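Local coordinates for Nsp15 (Middle East respiratory syndrome-related coronavirus, PDB 5YVD), which cleaves RNA as a viral endoribonuclease, probably at uridylates as in other members of the EndoU family, and forms an assembly of six copies, at residues G1-A6 / E19-V24; D29-K34 / C41-K46; I190-R195 / V317-T322; L245-G250 / I292-D297. One frame throughout, in Å; residues are numbered along the deposited sequence.

Contact 1: residues G1-A6 / E19-V24; sequences GLENIA and EGELPV
Asn-4 reaches from the first turn of helix 2-12 to Gly-20 in the loop that follows that helix. Its CG lies anti to the backbone N (chi1 171°), beside the carbonyl carbon. ND2 donates to Gly-20 O at 2.8 Å. The bond is nearly straight (170°) and lies in the planes of both groups, on a lone pair of the oxygen. ND2 also bonds Val-18 O, so two carbonyls fix the turn of this amide. Next to it, Leu-22 N donates to Glu-3 O at 3.0 Å. Val-24 points its CB toward the helix and divides its methyls. CG2 rests on Ala-6 CB at 3.5 Å, while CG1 lies 4.1 Å from Leu-2 CG, where the two side chains cross at a slant. Glu-3 and Glu-21 touch through their CG atoms at 3.8 Å. Their OE2 atoms stay 6.7 Å apart. The loop is thus tied to the helix start by two polar bonds and an apolar patch. Glu-3 OE2 is hydrogen-bonded to Leu-2 N of the second subunit, and Leu-2 N bonds Glu-3 of that subunit. This exchange is consistent with a role of the region in oligomerisation.

Contact 2: residues D29-K34 / C41-K46; sequences DKIFTK and CMFENK
Lys-30 NZ sits between two carboxylates. It donates to Asp-29 OD1 at 3.2 Å, on the syn side and 22° out of the carboxylate plane. Across the strands it makes a long salt bridge to Glu-44 OE1 at 3.7 Å. The site belongs to the antiparallel beta hairpin of strands 30-35 and 38-44, part of the three-stranded sheet of the N-terminal oligomerisation region. Lys-30 and Glu-44 are a non-hydrogen-bonded pair, and their side chains lie side by side, pointing the same way. The lysine probably offsets the repulsion between Asp-29 and Glu-44. Lys-46 adds a further long salt bridge to Glu-44 OE2, which extends the network along the loop.

The backbone bonds are Asn-45 N to Asp-29 O, Ile-31 N to Phe-43 O, and Met-42 N to Ile-31 O at 2.7 Å. Between the pairs Lys-30/Glu-44 and Phe-32/Cys-41, one strand holds Ile-31 alone and the other holds Met-42 and Phe-43. This is consistent with a beta bulge.

On the face opposite Lys-30, Ile-31 CB meets Phe-43 CB. Met-42 bends at chi3 (-69°), and its CE touches Ile-31 CG2 at 3.5 Å and Thr-33 CB at 3.8 Å. Helix 51-59 packs under these residues, with Met-42 on Phe-55 and Phe-43 on Ala-54. Phe-32 and Cys-41 share the face of Lys-30. There Cys-41 SG stands over the Phe-32 ring, 4.7 Å from its centroid and 18° off the normal.

Contact 3: residues I190-R195 / V317-T322; sequences IYTQSR and VPIDLT
Thr-192 N donates to Asp-320 OD1 at 2.7 Å. The N-H comes to the syn side of the carboxylate, 28° out of its plane, with an angle of 149° at the hydrogen. Asp-320 is the second residue of a type I' beta turn, Ile-319 to Thr-322, which links strands 312-319 and 322-331 as a hairpin in the endoribonuclease region. Its CG lies anti to the carbonyl carbon, beside the backbone N (chi1 -75°), which brings CG to 3.6 Å from Thr-192 N.

Residues 190-192 of the loop run beside the strand end and the turn. Ile-190 N donates to Pro-318 O at 3.1 Å. Asp-320 N donates to Ile-190 O at 2.8 Å. Together they bridge Ile-190 to Ile-319. The two isoleucines cross at a slant, with Ile-190 CG2 at 3.9 Å from Ile-319 CG1. Inside the turn, Ile-319 and Thr-322 close their own pair of backbone bonds.

Tyr-191 comes next. Asp-320 OD1 lies at the edge of its ring, near the plane, 3.5 Å from CD1. The far end of the ring packs on Leu-321, with CZ 4.0 Å from CD2.

In the second shell, Asp-320 OD2 bonds to Thr-271 OG1, and Thr-192 OG1 bonds to Lys-70 NZ. These two oxygens are modelled too close to each other, so their exact placement is doubtful. Lys-70, Asn-74 and Val-149 belong to the middle domain, so both the turn and loop 190-195 meet that part of the chain. Asn-74 ND2 donates to Asp-320 O, while Tyr-191 OH is bonded to Val-149 O.

Contact 4: residues L245-G250 / I292-D297; sequences LHLLIG and IDLKLD
Leu-248 and Asp-293 both turn CG anti to the backbone N (chi1 179° and 175°), and their side chains pack against each other. Leu-248 CD2 lies 3.6 Å from Asp-293 CG, and the two CB atoms are equally near. The leucine thus covers one side of the carboxylate. Leu-247 sends its two methyls to different partners. CD1 lies 4.1 Å from Leu-294 CB, and CD2 meets Leu-296 CD1 at 3.6 Å, the two leucines crossing at about a right angle.

The backbones are joined by a single bridge, Leu-247 with Ile-292. Ile-292 N donates to His-246 O at 3.0 Å. Leu-248 N donates to Ile-292 O at 2.9 Å. Leu-247 and Lys-295 each hold the N-cap position of a helix, so the contact joins the starts of helices 248-255 and 296-304 in the endoribonuclease (EndoU) region.

A water sits between the two starts. It accepts from Ile-249 N at 2.9 Å and donates to Asp-293 OD2 at 2.8 Å and to Leu-294 O. An N-H of the first helical turn is satisfied in this way. Asp-293 OD2 has a stronger partner in Arg-195, with which it forms a salt bridge. Near the edge of the contact, His-246 ND1 bonds to Ser-290 O and NE2 bonds to a glycerol, probably from the crystallisation liquor.

The contact therefore places Leu-248 over one side of the buried Asp-293 carboxylate, which has an arginine and a water as partners. This pairing, and the nearby start of helix 248-255, would probably favour the charged form of Asp-293.

Contacts 1 and 2 lie in the N-terminal oligomerisation region, and contacts 3 and 4 in the endoribonuclease region. Centres of contacts 1 and 4 lie about 47 Å apart, on opposite sides of the chain's centre. Contacts 2 and 4 are buried, while 1 and 3 are partly so. Contacts 1 and 2 touch where Thr-33 OG1 meets Pro-23 O and Met-42 packs on Ala-6. Contacts 3 and 4 meet through Gln-193 N and Asp-293 O, so loop 190-195 serves both. Chemistry follows place. Contact 2 carries a salt-bridge network on one face of its hairpin, and contact 1 has its glutamates on the more exposed side. Contacts 3 and 4 touch no other chain, and their aspartates are held within the chain.

Contact 1: residues G1-A6 / E19-V24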
loop_
_atom_site.group_PDB
_atom_site.type_symbol
_atom_site.label_atom_id
_atom_site.label_comp_id
_atom_site.label_asym_id
_atom_site.label_seq_id
_atom_site.Cartn_x
_atom_site.Cartn_y
_atom_site.Cartn_z
ATOM N N GLY A 1 -9.038 22.385 7.137
ATOM C CA GLY A 1 -9.418 20.951 6.949
ATOM C C GLY A 1 -9.348 20.436 5.515
ATOM O O GLY A 1 -9.549 21.161 4.519
ATOM N N LEU A 2 -9.076 19.144 5.425
ATOM C CA LEU A 2 -8.902 18.454 4.158
ATOM C C LEU A 2 -9.804 18.902 3.021
ATOM O O LEU A 2 -9.304 19.334 1.974
ATOM C CB LEU A 2 -9.080 16.955 4.371
ATOM C CG LEU A 2 -8.826 16.059 3.168
ATOM C CD1 LEU A 2 -7.427 16.181 2.550
ATOM C CD2 LEU A 2 -9.070 14.660 3.664
ATOM N N GLU A 3 -11.119 18.789 3.189
ATOM C CA GLU A 3 -12.004 19.123 2.049
ATOM C C GLU A 3 -12.029 20.597 1.725
ATOM O O GLU A 3 -12.324 20.980 0.593
ATOM C CB GLU A 3 -13.425 18.568 2.137
ATOM C CG GLU A 3 -13.900 18.017 3.451
ATOM C CD GLU A 3 -13.290 16.680 3.759
ATOM O OE1 GLU A 3 -13.599 15.714 3.023
ATOM O OE2 GLU A 3 -12.505 16.625 4.740
ATOM N N ASN A 4 -11.671 21.416 2.697
ATOM C CA ASN A 4 -11.582 22.853 2.494
ATOM C C ASN A 4 -10.323 23.209 1.711
ATOM O O ASN A 4 -10.310 24.105 0.854
ATOM C CB ASN A 4 -11.598 23.591 3.828
ATOM C CG ASN A 4 -11.299 25.046 3.670
ATOM O OD1 ASN A 4 -10.277 25.524 4.136
ATOM N ND2 ASN A 4 -12.161 25.751 2.960
ATOM N N ILE A 5 -9.266 22.481 2.004
ATOM C CA ILE A 5 -8.028 22.640 1.279
ATOM C C ILE A 5 -8.239 22.250 -0.171
ATOM O O ILE A 5 -7.839 22.971 -1.076
ATOM C CB ILE A 5 -6.942 21.788 1.935
ATOM C CG1 ILE A 5 -6.544 22.450 3.242
ATOM C CG2 ILE A 5 -5.750 21.619 1.012
ATOM C CD1 ILE A 5 -6.041 21.488 4.277
ATOM N N ALA A 6 -8.894 21.114 -0.383
ATOM C CA ALA A 6 -9.271 20.697 -1.727
ATOM C C ALA A 6 -10.048 21.783 -2.455
ATOM O O ALA A 6 -9.909 21.953 -3.657
ATOM C CB ALA A 6 -10.098 19.425 -1.659
ATOM N N GLU A 19 -13.480 29.959 2.238
ATOM C CA GLU A 19 -14.366 28.929 2.764
ATOM C C GLU A 19 -14.972 28.090 1.660
ATOM O O GLU A 19 -15.228 28.600 0.578
ATOM C CB GLU A 19 -15.478 29.541 3.630
ATOM C CG GLU A 19 -15.219 29.331 5.113
ATOM C CD GLU A 19 -15.996 30.290 5.998
ATOM O OE1 GLU A 19 -17.229 30.467 5.787
ATOM O OE2 GLU A 19 -15.357 30.854 6.915
ATOM N N GLY A 20 -15.203 26.804 1.955
ATOM C CA GLY A 20 -15.809 25.864 0.997
ATOM C C GLY A 20 -15.340 24.451 1.228
ATOM O O GLY A 20 -14.305 24.253 1.869
ATOM N N GLU A 21 -16.105 23.473 0.730
ATOM C CA GLU A 21 -15.766 22.041 0.868
ATOM C C GLU A 21 -15.888 21.308 -0.457
ATOM O O GLU A 21 -16.768 21.608 -1.242
ATOM C CB GLU A 21 -16.677 21.349 1.894
ATOM C CG GLU A 21 -16.071 21.190 3.285
ATOM C CD GLU A 21 -16.094 22.478 4.099
ATOM O OE1 GLU A 21 -17.166 23.110 4.144
ATOM O OE2 GLU A 21 -15.058 22.859 4.707
ATOM N N LEU A 22 -15.004 20.346 -0.705
ATOM C CA LEU A 22 -15.205 19.392 -1.790
ATOM C C LEU A 22 -15.111 17.971 -1.242
ATOM O O LEU A 22 -14.421 17.735 -0.282
ATOM C CB LEU A 22 -14.155 19.596 -2.878
ATOM C CG LEU A 22 -14.281 20.852 -3.766
ATOM C CD1 LEU A 22 -13.205 20.799 -4.844
ATOM C CD2 LEU A 22 -15.665 21.026 -4.396
ATOM N N PRO A 23 -15.809 17.010 -1.846
ATOM C CA PRO A 23 -15.586 15.640 -1.356
ATOM C C PRO A 23 -14.221 15.134 -1.804
ATOM O O PRO A 23 -13.818 15.407 -2.921
ATOM C CB PRO A 23 -16.710 14.829 -1.994
ATOM C CG PRO A 23 -17.275 15.686 -3.085
ATOM C CD PRO A 23 -16.745 17.084 -2.977
ATOM N N VAL A 24 -13.525 14.422 -0.920
ATOM C CA VAL A 24 -12.154 13.962 -1.133
ATOM C C VAL A 24 -12.017 12.488 -0.732
ATOM O O VAL A 24 -12.496 12.095 0.332
ATOM C CB VAL A 24 -11.174 14.771 -0.252
ATOM C CG1 VAL A 24 -9.758 14.223 -0.333
ATOM C CG2 VAL A 24 -11.173 16.238 -0.653
#

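Contact 2: residues D29-K34 / C41-K46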
loop_
_atom_site.group_PDB
_atom_site.type_symbol
_atom_site.label_atom_id
_atom_site.label_comp_id
_atom_site.label_asym_id
_atom_site.label_seq_id
_atom_site.Cartn_x
_atom_site.Cartn_y
_atom_site.Cartn_z
ATOM N N ASP A 29 -1.173 6.650 -1.966
ATOM C CA ASP A 29 -0.372 7.826 -2.236
ATOM C C ASP A 29 -1.133 8.957 -2.957
ATOM O O ASP A 29 -0.544 10.005 -3.237
ATOM C CB ASP A 29 0.827 7.388 -3.074
ATOM C CG ASP A 29 0.415 6.864 -4.444
ATOM O OD1 ASP A 29 1.087 7.178 -5.443
ATOM O OD2 ASP A 29 -0.614 6.156 -4.525
ATOM N N LYS A 30 -2.429 8.778 -3.237
ATOM C CA LYS A 30 -3.159 9.749 -4.070
ATOM C C LYS A 30 -4.342 10.461 -3.405
ATOM O O LYS A 30 -4.911 9.994 -2.421
ATOM C CB LYS A 30 -3.630 9.077 -5.357
ATOM C CG LYS A 30 -2.480 8.555 -6.203
ATOM C CD LYS A 30 -2.952 7.847 -7.470
ATOM C CE LYS A 30 -2.070 6.652 -7.803
ATOM N NZ LYS A 30 -0.670 7.071 -8.070
ATOM N N ILE A 31 -4.689 11.614 -3.967
ATOM C CA ILE A 31 -5.881 12.357 -3.579
ATOM C C ILE A 31 -6.841 12.495 -4.784
ATOM O O ILE A 31 -6.440 12.922 -5.870
ATOM C CB ILE A 31 -5.511 13.745 -3.056
ATOM C CG1 ILE A 31 -4.613 13.635 -1.826
ATOM C CG2 ILE A 31 -6.759 14.551 -2.736
ATOM C CD1 ILE A 31 -5.330 13.385 -0.524
ATOM N N PHE A 32 -8.105 12.103 -4.584
ATOM C CA PHE A 32 -9.128 12.259 -5.615
ATOM C C PHE A 32 -10.257 13.131 -5.142
ATOM O O PHE A 32 -10.516 13.181 -3.960
ATOM C CB PHE A 32 -9.715 10.917 -5.970
ATOM C CG PHE A 32 -8.750 9.980 -6.606
ATOM C CD1 PHE A 32 -8.749 9.791 -7.969
ATOM C CD2 PHE A 32 -7.874 9.252 -5.833
ATOM C CE1 PHE A 32 -7.860 8.908 -8.551
ATOM C CE2 PHE A 32 -7.009 8.344 -6.406
ATOM C CZ PHE A 32 -6.999 8.175 -7.761
ATOM N N THR A 33 -10.952 13.777 -6.066
ATOM C CA THR A 33 -12.156 14.546 -5.712
ATOM C C THR A 33 -13.285 14.224 -6.677
ATOM O O THR A 33 -13.055 14.028 -7.861
ATOM C CB THR A 33 -11.861 16.075 -5.708
ATOM O OG1 THR A 33 -12.896 16.810 -5.038
ATOM C CG2 THR A 33 -11.691 16.615 -7.125
ATOM N N LYS A 34 -14.514 14.163 -6.178
ATOM C CA LYS A 34 -15.673 13.991 -7.065
ATOM C C LYS A 34 -15.852 15.272 -7.838
ATOM O O LYS A 34 -15.839 16.331 -7.251
ATOM C CB LYS A 34 -16.954 13.658 -6.292
ATOM C CG LYS A 34 -17.376 12.197 -6.378
ATOM C CD LYS A 34 -18.461 11.838 -5.358
ATOM C CE LYS A 34 -19.840 12.399 -5.697
ATOM N NZ LYS A 34 -20.400 11.786 -6.932
ATOM N N CYS A 41 -7.951 12.694 -9.952
ATOM C CA CYS A 41 -6.726 12.779 -9.174
ATOM C C CYS A 41 -6.194 14.194 -9.085
ATOM O O CYS A 41 -5.926 14.798 -10.112
ATOM C CB CYS A 41 -5.655 11.910 -9.828
ATOM S SG CYS A 41 -4.259 11.631 -8.747
ATOM N N MET A 42 -6.028 14.701 -7.862
ATOM C CA MET A 42 -5.496 16.039 -7.605
ATOM C C MET A 42 -4.077 16.047 -7.031
ATOM O O MET A 42 -3.498 17.119 -6.849
ATOM C CB MET A 42 -6.316 16.737 -6.553
ATOM C CG MET A 42 -7.666 17.274 -6.958
ATOM S SD MET A 42 -8.180 18.340 -5.595
ATOM C CE MET A 42 -8.479 17.159 -4.301
ATOM N N PHE A 43 -3.511 14.896 -6.684
ATOM C CA PHE A 43 -2.198 14.923 -6.049
ATOM C C PHE A 43 -1.560 13.538 -5.992
ATOM O O PHE A 43 -2.254 12.522 -5.843
ATOM C CB PHE A 43 -2.329 15.520 -4.648
ATOM C CG PHE A 43 -1.029 15.696 -3.934
ATOM C CD1 PHE A 43 -0.187 16.736 -4.270
ATOM C CD2 PHE A 43 -0.661 14.832 -2.901
ATOM C CE1 PHE A 43 1.017 16.917 -3.599
ATOM C CE2 PHE A 43 0.540 14.992 -2.235
ATOM C CZ PHE A 43 1.381 16.043 -2.583
ATOM N N GLU A 44 -0.231 13.523 -6.107
ATOM C CA GLU A 44 0.567 12.289 -6.114
ATOM C C GLU A 44 1.705 12.465 -5.087
ATOM O O GLU A 44 2.696 13.192 -5.304
ATOM C CB GLU A 44 1.085 12.000 -7.531
ATOM C CG GLU A 44 1.420 10.538 -7.841
ATOM C CD GLU A 44 1.159 10.158 -9.305
ATOM O OE1 GLU A 44 -0.011 10.274 -9.729
ATOM O OE2 GLU A 44 2.106 9.736 -10.021
ATOM N N ASN A 45 1.523 11.826 -3.942
ATOM C CA ASN A 45 2.452 11.929 -2.859
ATOM C C ASN A 45 3.776 11.336 -3.235
ATOM O O ASN A 45 3.843 10.139 -3.498
ATOM C CB ASN A 45 1.911 11.150 -1.665
ATOM C CG ASN A 45 2.711 11.378 -0.419
ATOM O OD1 ASN A 45 3.652 12.170 -0.401
ATOM N ND2 ASN A 45 2.321 10.709 0.650
ATOM N N LYS A 46 4.835 12.146 -3.221
ATOM C CA LYS A 46 6.208 11.621 -3.339
ATOM C C LYS A 46 7.028 11.862 -2.080
ATOM O O LYS A 46 8.244 11.841 -2.110
ATOM C CB LYS A 46 6.911 12.254 -4.534
ATOM C CG LYS A 46 6.094 12.267 -5.815
ATOM C CD LYS A 46 5.669 10.871 -6.217
ATOM C CE LYS A 46 5.385 10.804 -7.706
ATOM N NZ LYS A 46 5.455 9.385 -8.160
#

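Contact 3: residues I190-R195 / V317-T322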
loop_
_atom_site.group_PDB
_atom_site.type_symbol
_atom_site.label_atom_id
_atom_site.label_comp_id
_atom_site.label_asym_id
_atom_site.label_seq_id
_atom_site.Cartn_x
_atom_site.Cartn_y
_atom_site.Cartn_z
ATOM N N ILE A 190 31.786 33.178 -4.784
ATOM C CA ILE A 190 31.413 32.921 -6.169
ATOM C C ILE A 190 30.053 32.196 -6.090
ATOM O O ILE A 190 29.729 31.617 -5.041
ATOM C CB ILE A 190 32.578 32.124 -6.857
ATOM C CG1 ILE A 190 33.492 33.091 -7.615
ATOM C CG2 ILE A 190 32.134 31.010 -7.797
ATOM C CD1 ILE A 190 32.800 33.883 -8.701
ATOM N N TYR A 191 29.232 32.253 -7.144
ATOM C CA TYR A 191 27.979 31.462 -7.145
ATOM C C TYR A 191 27.831 30.493 -8.314
ATOM O O TYR A 191 28.013 30.872 -9.467
ATOM C CB TYR A 191 26.773 32.379 -7.140
ATOM C CG TYR A 191 26.499 33.024 -5.826
ATOM C CD1 TYR A 191 25.937 32.291 -4.773
ATOM C CD2 TYR A 191 26.777 34.370 -5.624
ATOM C CE1 TYR A 191 25.665 32.885 -3.549
ATOM C CE2 TYR A 191 26.514 34.982 -4.411
ATOM C CZ TYR A 191 25.955 34.241 -3.371
ATOM O OH TYR A 191 25.687 34.861 -2.159
ATOM N N THR A 192 27.463 29.247 -8.014
ATOM C CA THR A 192 27.010 28.310 -9.046
ATOM C C THR A 192 25.746 28.889 -9.630
ATOM O O THR A 192 25.166 29.782 -9.042
ATOM C CB THR A 192 26.720 26.917 -8.467
ATOM O OG1 THR A 192 25.825 27.029 -7.355
ATOM C CG2 THR A 192 28.006 26.250 -8.012
ATOM N N GLN A 193 25.303 28.408 -10.778
ATOM C CA GLN A 193 24.266 29.146 -11.540
ATOM C C GLN A 193 22.953 28.414 -11.741
ATOM O O GLN A 193 22.083 28.921 -12.426
ATOM C CB GLN A 193 24.810 29.551 -12.910
ATOM C CG GLN A 193 25.979 30.494 -12.835
ATOM C CD GLN A 193 25.560 31.874 -12.425
ATOM O OE1 GLN A 193 24.524 32.374 -12.842
ATOM N NE2 GLN A 193 26.370 32.503 -11.604
ATOM N N SER A 194 22.828 27.216 -11.179
ATOM C CA SER A 194 21.556 26.506 -11.153
ATOM C C SER A 194 20.976 26.211 -12.555
ATOM O O SER A 194 19.767 26.190 -12.728
ATOM C CB SER A 194 20.534 27.318 -10.326
ATOM O OG SER A 194 20.987 27.558 -8.991
ATOM N N ARG A 195 21.821 25.983 -13.554
ATOM C CA ARG A 195 21.333 25.627 -14.886
ATOM C C ARG A 195 21.287 24.121 -15.008
ATOM O O ARG A 195 21.745 23.392 -14.107
ATOM C CB ARG A 195 22.243 26.203 -15.969
ATOM C CG ARG A 195 22.240 27.713 -15.999
ATOM C CD ARG A 195 23.284 28.275 -16.946
ATOM N NE ARG A 195 24.631 28.104 -16.407
ATOM C CZ ARG A 195 25.707 28.738 -16.853
ATOM N NH1 ARG A 195 25.602 29.616 -17.849
ATOM N NH2 ARG A 195 26.894 28.493 -16.293
ATOM N N VAL A 317 37.856 26.892 -2.203
ATOM C CA VAL A 317 37.214 28.050 -2.840
ATOM C C VAL A 317 35.898 28.414 -2.158
ATOM O O VAL A 317 35.080 27.530 -1.910
ATOM C CB VAL A 317 36.922 27.824 -4.335
ATOM C CG1 VAL A 317 36.430 29.118 -4.974
ATOM C CG2 VAL A 317 38.156 27.314 -5.084
ATOM N N PRO A 318 35.688 29.719 -1.862
ATOM C CA PRO A 318 34.407 30.169 -1.348
ATOM C C PRO A 318 33.380 30.270 -2.482
ATOM O O PRO A 318 33.564 31.046 -3.414
ATOM C CB PRO A 318 34.730 31.544 -0.755
ATOM C CG PRO A 318 35.863 32.041 -1.565
ATOM C CD PRO A 318 36.649 30.835 -1.981
ATOM N N ILE A 319 32.331 29.455 -2.390
ATOM C CA ILE A 319 31.281 29.334 -3.387
ATOM C C ILE A 319 29.947 29.052 -2.719
ATOM O O ILE A 319 29.881 28.271 -1.767
ATOM C CB ILE A 319 31.530 28.128 -4.313
ATOM C CG1 ILE A 319 32.853 28.272 -5.060
ATOM C CG2 ILE A 319 30.392 27.983 -5.315
ATOM C CD1 ILE A 319 33.275 27.030 -5.811
ATOM N N ASP A 320 28.873 29.643 -3.224
ATOM C CA ASP A 320 27.540 29.294 -2.733
ATOM C C ASP A 320 27.481 29.356 -1.185
ATOM O O ASP A 320 26.848 28.511 -0.526
ATOM C CB ASP A 320 27.116 27.889 -3.246
ATOM C CG ASP A 320 26.704 27.884 -4.739
ATOM O OD1 ASP A 320 26.748 28.929 -5.401
ATOM O OD2 ASP A 320 26.323 26.823 -5.267
ATOM N N LEU A 321 28.160 30.354 -0.627
ATOM C CA LEU A 321 28.121 30.647 0.802
ATOM C C LEU A 321 28.803 29.616 1.733
ATOM O O LEU A 321 28.754 29.794 2.940
ATOM C CB LEU A 321 26.685 30.948 1.249
ATOM C CG LEU A 321 25.936 32.006 0.411
ATOM C CD1 LEU A 321 24.474 32.149 0.820
ATOM C CD2 LEU A 321 26.597 33.374 0.477
ATOM N N THR A 322 29.448 28.584 1.169
ATOM C CA THR A 322 30.297 27.609 1.910
ATOM C C THR A 322 31.723 27.638 1.363
ATOM O O THR A 322 32.048 28.442 0.477
ATOM C CB THR A 322 29.834 26.149 1.717
ATOM O OG1 THR A 322 28.541 26.129 1.109
ATOM C CG2 THR A 322 29.822 25.375 3.040
#

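Contact 4: residues L245-G250 / I292-D297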
loop_
_atom_site.group_PDB
_atom_site.type_symbol
_atom_site.label_atom_id
_atom_site.label_comp_id
_atom_site.label_asym_id
_atom_site.label_seq_id
_atom_site.Cartn_x
_atom_site.Cartn_y
_atom_site.Cartn_z
ATOM N N LEU A 245 35.370 16.029 -17.392
ATOM C CA LEU A 245 34.013 16.533 -17.554
ATOM C C LEU A 245 33.401 16.954 -16.204
ATOM O O LEU A 245 32.407 16.401 -15.769
ATOM C CB LEU A 245 33.142 15.513 -18.292
ATOM C CG LEU A 245 31.860 16.065 -18.933
ATOM C CD1 LEU A 245 32.113 16.891 -20.203
ATOM C CD2 LEU A 245 30.883 14.934 -19.243
ATOM N N HIS A 246 33.995 17.951 -15.557
ATOM C CA HIS A 246 33.563 18.356 -14.224
ATOM C C HIS A 246 32.817 19.704 -14.201
ATOM O O HIS A 246 32.414 20.187 -13.134
ATOM C CB HIS A 246 34.765 18.343 -13.274
ATOM C CG HIS A 246 35.380 16.978 -13.116
ATOM N ND1 HIS A 246 34.741 15.943 -12.464
ATOM C CD2 HIS A 246 36.553 16.472 -13.561
ATOM C CE1 HIS A 246 35.497 14.860 -12.511
ATOM N NE2 HIS A 246 36.605 15.155 -13.167
ATOM N N LEU A 247 32.585 20.289 -15.375
ATOM C CA LEU A 247 31.951 21.599 -15.431
ATOM C C LEU A 247 30.702 21.486 -16.272
ATOM O O LEU A 247 30.732 20.861 -17.316
ATOM C CB LEU A 247 32.914 22.642 -15.992
ATOM C CG LEU A 247 32.447 24.086 -15.789
ATOM C CD1 LEU A 247 32.651 24.501 -14.341
ATOM C CD2 LEU A 247 33.153 25.063 -16.729
ATOM N N LEU A 248 29.605 22.088 -15.820
ATOM C CA LEU A 248 28.303 21.779 -16.396
ATOM C C LEU A 248 28.199 22.221 -17.846
ATOM O O LEU A 248 27.618 21.512 -18.678
ATOM C CB LEU A 248 27.145 22.364 -15.600
ATOM C CG LEU A 248 25.767 22.043 -16.235
ATOM C CD1 LEU A 248 25.425 20.557 -16.123
ATOM C CD2 LEU A 248 24.626 22.874 -15.650
ATOM N N ILE A 249 28.746 23.383 -18.165
ATOM C CA ILE A 249 28.668 23.868 -19.540
ATOM C C ILE A 249 29.296 22.840 -20.516
ATOM O O ILE A 249 28.798 22.637 -21.628
ATOM C CB ILE A 249 29.288 25.274 -19.676
ATOM C CG1 ILE A 249 29.064 25.841 -21.093
ATOM C CG2 ILE A 249 30.770 25.246 -19.321
ATOM C CD1 ILE A 249 29.429 27.309 -21.225
ATOM N N GLY A 250 30.369 22.183 -20.085
ATOM C CA GLY A 250 31.002 21.138 -20.883
ATOM C C GLY A 250 30.136 19.885 -21.019
ATOM O O GLY A 250 30.087 19.264 -22.084
ATOM N N ILE A 292 30.099 20.828 -11.308
ATOM C CA ILE A 292 29.703 22.152 -10.822
ATOM C C ILE A 292 29.322 23.020 -12.011
ATOM O O ILE A 292 29.973 22.976 -13.051
ATOM C CB ILE A 292 30.858 22.866 -10.117
ATOM C CG1 ILE A 292 31.668 21.891 -9.285
ATOM C CG2 ILE A 292 30.347 23.978 -9.224
ATOM C CD1 ILE A 292 30.909 21.343 -8.081
ATOM N N ASP A 293 28.286 23.823 -11.841
ATOM C CA ASP A 293 27.867 24.775 -12.855
ATOM C C ASP A 293 28.358 26.167 -12.473
ATOM O O ASP A 293 27.604 26.990 -11.969
ATOM C CB ASP A 293 26.345 24.751 -12.985
ATOM C CG ASP A 293 25.823 25.803 -13.922
ATOM O OD1 ASP A 293 24.643 26.152 -13.802
ATOM O OD2 ASP A 293 26.572 26.277 -14.792
ATOM N N LEU A 294 29.636 26.421 -12.691
ATOM C CA LEU A 294 30.163 27.771 -12.527
ATOM C C LEU A 294 30.087 28.504 -13.850
ATOM O O LEU A 294 30.220 27.894 -14.913
ATOM C CB LEU A 294 31.621 27.743 -12.078
ATOM C CG LEU A 294 31.849 27.104 -10.718
ATOM C CD1 LEU A 294 33.319 26.689 -10.591
ATOM C CD2 LEU A 294 31.407 28.039 -9.587
ATOM N N LYS A 295 29.887 29.813 -13.771
ATOM C CA LYS A 295 30.195 30.696 -14.883
ATOM C C LYS A 295 31.572 30.277 -15.363
ATOM O O LYS A 295 32.478 30.110 -14.549
ATOM C CB LYS A 295 30.210 32.141 -14.406
ATOM C CG LYS A 295 30.339 33.181 -15.508
ATOM C CD LYS A 295 28.980 33.617 -16.029
ATOM C CE LYS A 295 28.285 34.595 -15.088
ATOM N NZ LYS A 295 28.918 35.943 -15.040
ATOM N N LEU A 296 31.736 30.054 -16.662
ATOM C CA LEU A 296 33.002 29.504 -17.165
ATOM C C LEU A 296 34.171 30.463 -16.907
ATOM O O LEU A 296 35.271 30.034 -16.563
ATOM C CB LEU A 296 32.900 29.192 -18.649
ATOM C CG LEU A 296 34.169 28.821 -19.416
ATOM C CD1 LEU A 296 34.723 27.483 -18.960
ATOM C CD2 LEU A 296 33.855 28.796 -20.898
ATOM N N ASP A 297 33.918 31.758 -17.057
ATOM C CA ASP A 297 34.910 32.771 -16.725
ATOM C C ASP A 297 35.409 32.614 -15.290
ATOM O O ASP A 297 36.598 32.748 -15.003
ATOM C CB ASP A 297 34.323 34.172 -16.869
ATOM C CG ASP A 297 33.737 34.427 -18.230
ATOM O OD1 ASP A 297 34.385 35.152 -18.999
ATOM O OD2 ASP A 297 32.633 33.917 -18.516
HETATM O O HOH W 1 28.962 25.385 -16.012
#